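Local coordinates for protein cyanuric acid amidohydrolase (Azorhizobium caulinodans, PDB 4NQ3) that hydrolytically opens the s-triazine ring of cyanuric acid to give carboxybiuret, a step in the breakdown of herbicides such as atrazine, at residues G39-N44 and L76-G81. Sequence-based numbering, arbitrary orientation.
Sequences GKTEGN and LVMSGG. With BR8 (barbituric acid), chain C.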
loop_
_atom_site.group_PDB
_atom_site.type_symbol
_atom_site.label_atom_id
_atom_site.label_comp_id
_atom_site.label_asym_id
_atom_site.label_seq_id
_atom_site.Cartn_x
_atom_site.Cartn_y
_atom_site.Cartn_z
ATOM N N GLY A 39 -14.382 -18.785 -3.967
ATOM C CA GLY A 39 -14.745 -17.417 -3.677
ATOM C C GLY A 39 -13.656 -16.462 -4.091
ATOM O O GLY A 39 -12.487 -16.819 -4.044
ATOM N N LYS A 40 -14.044 -15.256 -4.498
ATOM C CA LYS A 40 -13.126 -14.130 -4.578
ATOM C C LYS A 40 -13.515 -13.211 -3.442
ATOM O O LYS A 40 -14.655 -12.772 -3.378
ATOM C CB LYS A 40 -13.229 -13.418 -5.919
ATOM C CG LYS A 40 -12.696 -14.224 -7.066
ATOM C CD LYS A 40 -11.261 -14.630 -6.783
ATOM C CE LYS A 40 -10.342 -13.408 -6.620
ATOM N NZ LYS A 40 -8.980 -13.832 -6.176
ATOM N N THR A 41 -12.606 -12.963 -2.505
ATOM C CA THR A 41 -12.932 -12.095 -1.370
ATOM C C THR A 41 -12.085 -10.815 -1.402
ATOM O O THR A 41 -11.003 -10.811 -1.968
ATOM C CB THR A 41 -12.762 -12.857 -0.045
ATOM O OG1 THR A 41 -11.400 -13.282 0.100
ATOM C CG2 THR A 41 -13.637 -14.091 -0.061
ATOM N N GLU A 42 -12.578 -9.749 -0.776
ATOM C CA GLU A 42 -12.011 -8.389 -0.899
ATOM C C GLU A 42 -10.651 -8.133 -0.267
ATOM O O GLU A 42 -10.209 -6.988 -0.255
ATOM C CB GLU A 42 -12.959 -7.364 -0.270
ATOM C CG GLU A 42 -14.241 -7.171 -1.001
ATOM C CD GLU A 42 -15.428 -7.006 -0.065
ATOM O OE1 GLU A 42 -15.897 -5.838 0.134
ATOM O OE2 GLU A 42 -15.897 -8.061 0.445
ATOM N N GLY A 43 -10.010 -9.167 0.277
ATOM C CA GLY A 43 -8.698 -9.030 0.902
ATOM C C GLY A 43 -7.605 -8.645 -0.086
ATOM O O GLY A 43 -7.896 -8.340 -1.250
ATOM N N ASN A 44 -6.347 -8.623 0.357
ATOM C CA ASN A 44 -5.269 -8.273 -0.569
ATOM C C ASN A 44 -4.726 -9.473 -1.311
ATOM O O ASN A 44 -3.871 -9.326 -2.195
ATOM C CB ASN A 44 -4.133 -7.524 0.144
ATOM C CG ASN A 44 -3.464 -8.328 1.236
ATOM O OD1 ASN A 44 -3.598 -9.546 1.317
ATOM N ND2 ASN A 44 -2.713 -7.636 2.083
ATOM N N LEU A 76 -13.686 -25.608 0.622
ATOM C CA LEU A 76 -13.805 -24.158 0.635
ATOM C C LEU A 76 -12.498 -23.539 0.125
ATOM O O LEU A 76 -11.481 -23.535 0.823
ATOM C CB LEU A 76 -14.151 -23.671 2.039
ATOM C CG LEU A 76 -15.515 -24.109 2.598
ATOM C CD1 LEU A 76 -15.795 -23.518 3.983
ATOM C CD2 LEU A 76 -16.671 -23.738 1.650
ATOM N N VAL A 77 -12.530 -23.058 -1.114
ATOM C CA VAL A 77 -11.420 -22.323 -1.713
ATOM C C VAL A 77 -11.718 -20.826 -1.750
ATOM O O VAL A 77 -12.447 -20.354 -2.624
ATOM C CB VAL A 77 -11.112 -22.788 -3.161
ATOM C CG1 VAL A 77 -9.891 -22.088 -3.676
ATOM C CG2 VAL A 77 -10.980 -24.283 -3.242
HETATM N N MSE A 78 -11.175 -20.074 -0.806
HETATM C CA MSE A 78 -11.384 -18.636 -0.834
HETATM C C MSE A 78 -10.132 -17.962 -1.344
HETATM O O MSE A 78 -9.112 -17.948 -0.665
HETATM C CB MSE A 78 -11.746 -18.093 0.541
HETATM C CG MSE A 78 -13.063 -18.637 1.114
HETATM SE SE MSE A 78 -14.631 -18.081 0.088
HETATM C CE MSE A 78 -15.116 -19.839 -0.623
ATOM N N SER A 79 -10.200 -17.429 -2.555
ATOM C CA SER A 79 -9.074 -16.710 -3.132
ATOM C C SER A 79 -9.284 -15.227 -2.996
ATOM O O SER A 79 -10.260 -14.695 -3.529
ATOM C CB SER A 79 -8.885 -17.055 -4.596
ATOM O OG SER A 79 -7.719 -16.427 -5.076
ATOM N N GLY A 80 -8.397 -14.577 -2.240
ATOM C CA GLY A 80 -8.480 -13.150 -1.985
ATOM C C GLY A 80 -7.927 -12.344 -3.140
ATOM O O GLY A 80 -7.304 -12.885 -4.065
ATOM N N GLY A 81 -8.159 -11.041 -3.098
ATOM C CA GLY A 81 -7.610 -10.147 -4.104
ATOM C C GLY A 81 -8.595 -9.865 -5.224
ATOM O O GLY A 81 -8.688 -10.650 -6.176
HETATM N N1 BR8 C . -4.037 -16.447 -2.605
HETATM C C2 BR8 C . -5.091 -15.605 -2.679
HETATM O O2 BR8 C . -5.707 -15.365 -1.659
HETATM N N3 BR8 C . -5.440 -15.033 -3.870
HETATM C C4 BR8 C . -4.719 -15.293 -5.064
HETATM O O4 BR8 C . -5.059 -14.755 -6.113
HETATM C C5 BR8 C . -3.534 -16.259 -5.123
HETATM C C6 BR8 C . -3.277 -16.790 -3.720
HETATM O O8 BR8 C . -2.356 -17.554 -3.540
#
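Lys40 NZ is held by five oxygens: Gly80 O at 2.9 Å, Ser79 OG at 3.1 Å, Val332 O, and, more weakly, Ser79 O and Gly81 O. Lysine suits the spot because its bent chain curls over the neighbouring strand and brings the ammonium above the carbonyl plane of Gly80. Ser79 OG, anti to the backbone N (chi1 -175°), touches both ammonium and barbituric acid, 2.9 Å from the ligand's N3, and bonds weakly to OG of Ser226, the assigned nucleophile; the charge would probably ease loss of the Ser79 proton, consistent with one of three potential Ser-Lys dyads. An alanine here removes the ammonium and would probably leave Ser79 OG less well oriented. Strands 34-41 and 75-80, joined through helix 51-67 as a beta-alpha-beta unit, run parallel: Gly39 N hydrogen-bonds to Val77 O, Ser79 N to Gly39 O, Thr41 N to Ser79 O. Gly80 grips the ligand through N to O2 and O from N3. At Gly81's backbone angles a CB would jam against the preceding carbonyl O. On the opposite sheet face, a CB on Gly39 would hit the selenium of selenomethionine Met78; Thr41 crosses that side chain at about a right angle, CG2 against SE, its OG1 hydrogen-bonded to Ser51 OG.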